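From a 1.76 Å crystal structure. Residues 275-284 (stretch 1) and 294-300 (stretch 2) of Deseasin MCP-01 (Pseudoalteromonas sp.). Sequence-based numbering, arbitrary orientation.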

# COMPACT_ATOMS: atom_id res chain seq x y z
N HIS A 275 4.83 15.44 1.41
CA HIS A 275 4.91 16.61 2.30
C HIS A 275 6.24 17.32 2.06
O HIS A 275 6.29 18.56 1.99
CB HIS A 275 4.78 16.22 3.78
CG HIS A 275 3.39 15.79 4.17
ND1 HIS A 275 2.45 16.68 4.66
CD2 HIS A 275 2.79 14.58 4.13
CE1 HIS A 275 1.33 16.02 4.91
NE2 HIS A 275 1.51 14.75 4.60
N VAL A 276 7.30 16.53 1.92
CA VAL A 276 8.63 17.08 1.68
C VAL A 276 8.78 17.68 0.28
O VAL A 276 9.31 18.79 0.12
CB VAL A 276 9.75 16.04 1.95
CG1 VAL A 276 11.12 16.63 1.62
CG2 VAL A 276 9.70 15.58 3.40
N ALA A 277 8.30 16.97 -0.74
CA ALA A 277 8.33 17.51 -2.09
C ALA A 277 7.50 18.80 -2.15
O ALA A 277 7.92 19.80 -2.76
CB ALA A 277 7.81 16.50 -3.11
N GLY A 278 6.34 18.78 -1.51
CA GLY A 278 5.51 19.98 -1.42
C GLY A 278 6.24 21.11 -0.71
O GLY A 278 6.20 22.25 -1.17
N ALA A 279 6.89 20.80 0.40
CA ALA A 279 7.64 21.82 1.13
C ALA A 279 8.78 22.39 0.27
O ALA A 279 9.03 23.59 0.29
CB ALA A 279 8.17 21.28 2.45
N ALA A 280 9.45 21.53 -0.49
CA ALA A 280 10.52 21.98 -1.37
C ALA A 280 9.97 22.97 -2.38
O ALA A 280 10.57 24.03 -2.62
CB ALA A 280 11.19 20.80 -2.08
N ALA A 281 8.83 22.63 -2.99
CA ALA A 281 8.20 23.53 -3.96
C ALA A 281 7.80 24.86 -3.32
O ALA A 281 7.96 25.92 -3.93
CB ALA A 281 7.00 22.86 -4.61
N LEU A 282 7.29 24.80 -2.09
CA LEU A 282 6.91 26.03 -1.38
C LEU A 282 8.12 26.92 -1.11
O LEU A 282 8.06 28.14 -1.30
CB LEU A 282 6.17 25.71 -0.07
CG LEU A 282 5.40 26.90 0.54
CD1 LEU A 282 4.40 27.43 -0.48
CD2 LEU A 282 4.68 26.49 1.81
N VAL A 283 9.23 26.31 -0.70
CA VAL A 283 10.48 27.03 -0.49
C VAL A 283 10.91 27.73 -1.79
O VAL A 283 11.33 28.89 -1.77
CB VAL A 283 11.60 26.10 -0.00
CG1 VAL A 283 12.96 26.79 -0.08
CG2 VAL A 283 11.33 25.61 1.43
N LEU A 284 10.80 27.03 -2.91
CA LEU A 284 11.24 27.58 -4.19
C LEU A 284 10.31 28.69 -4.68
O LEU A 284 10.64 29.40 -5.64
CB LEU A 284 11.36 26.47 -5.24
CG LEU A 284 12.53 25.50 -5.04
CD1 LEU A 284 12.38 24.30 -5.98
CD2 LEU A 284 13.85 26.21 -5.30
N GLU A 294 21.60 23.13 -1.29
CA GLU A 294 21.17 24.09 -0.27
C GLU A 294 19.72 23.86 0.11
O GLU A 294 19.37 23.92 1.30
CB GLU A 294 21.36 25.53 -0.77
CG GLU A 294 22.79 26.01 -0.74
CD GLU A 294 22.99 27.35 -1.43
OE1 GLU A 294 22.13 27.74 -2.25
OE2 GLU A 294 24.02 28.00 -1.15
N LEU A 295 18.89 23.60 -0.89
CA LEU A 295 17.48 23.28 -0.68
C LEU A 295 17.33 22.04 0.21
O LEU A 295 16.56 22.05 1.18
CB LEU A 295 16.79 23.05 -2.02
CG LEU A 295 15.30 22.71 -1.98
CD1 LEU A 295 14.54 23.78 -1.21
CD2 LEU A 295 14.73 22.57 -3.40
N LYS A 296 18.05 20.99 -0.14
CA LYS A 296 17.99 19.74 0.60
C LYS A 296 18.40 19.97 2.05
O LYS A 296 17.69 19.55 2.97
CB LYS A 296 18.90 18.69 -0.04
CG LYS A 296 19.07 17.43 0.82
CD LYS A 296 19.89 16.37 0.09
CE LYS A 296 20.34 15.25 1.03
NZ LYS A 296 21.18 14.26 0.31
N GLU A 297 19.53 20.63 2.25
CA GLU A 297 20.06 20.83 3.60
C GLU A 297 19.16 21.75 4.40
O GLU A 297 19.03 21.60 5.62
CB GLU A 297 21.50 21.34 3.55
CG GLU A 297 22.48 20.31 3.00
CD GLU A 297 23.94 20.67 3.24
OE1 GLU A 297 24.27 21.87 3.33
OE2 GLU A 297 24.76 19.73 3.33
N LEU A 298 18.53 22.71 3.73
CA LEU A 298 17.61 23.61 4.40
C LEU A 298 16.38 22.87 4.93
O LEU A 298 15.94 23.10 6.06
CB LEU A 298 17.18 24.74 3.45
CG LEU A 298 16.20 25.76 4.02
CD1 LEU A 298 16.58 27.15 3.54
CD2 LEU A 298 14.79 25.42 3.62
N LEU A 299 15.83 21.98 4.11
CA LEU A 299 14.69 21.18 4.55
C LEU A 299 15.07 20.34 5.76
O LEU A 299 14.29 20.21 6.72
CB LEU A 299 14.18 20.31 3.39
CG LEU A 299 13.51 21.12 2.28
CD1 LEU A 299 13.39 20.30 0.97
CD2 LEU A 299 12.14 21.62 2.73
N MET A 300 16.27 19.76 5.73
CA MET A 300 16.76 18.96 6.84
C MET A 300 17.01 19.79 8.10
O MET A 300 16.54 19.45 9.19
CB MET A 300 18.04 18.23 6.43
CG MET A 300 17.78 17.13 5.38
SD MET A 300 19.26 16.48 4.61
CE MET A 300 20.07 15.65 5.99

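The side chain of Leu-299 sits as a knob in a hole formed by Val-276, Ala-279, Ala-280 and Val-283, four residues spaced along one face of the other helix. Its two methyls divide the hole. CD1 of Leu-299 lies 3.8 Å from CB of Ala-280 and 4.4 Å from CG1 of Val-276, while CD2 of Leu-299 lies 4.0 Å from CB of Ala-279 and 4.3 Å from CG2 of Val-283. The two alanines give the floor its shallow relief, and the valines add branched walls at the hole's ends.

No hydrogen bond crosses between the stretches; shape and apolar packing carry the contact. Backbone amides and carbonyls are occupied along each helix instead, as in the bond from Ala-280 N to Val-276 O at 2.8 Å. The helices cross steeply, their N-to-C directions 116° apart and their axes 10.6 Å apart at closest approach, and the contact buries 302 Å² in total.

One turn before the knob, Leu-295 also points toward the partner helix and is covered almost equally. CD1 of Leu-295 makes the tightest contact, 3.6 Å from CG1 of Val-283, and CD2 of Leu-295 reaches CD1 of Leu-284 at 3.9 Å and CB of Ala-280 at 4.2 Å. The small Ala-280 is thus shared by both leucines, and CA of Ala-280 lies 7.1 Å from CA of Leu-295. Leu-284 starts sideways, but its m,t rotamer brings the end of the chain nearer. Val-283, pointing toward the other helix, touches three leucines, the third through CG2 of Val-283, 4.1 Å from CD2 of Leu-298.

The polar residues keep clear: Lys-296 points away, and Glu-294 and Glu-297 are exposed. Three leucines on one helix meet small alanines, beta-branched valines and, at Leu-284, one more leucine.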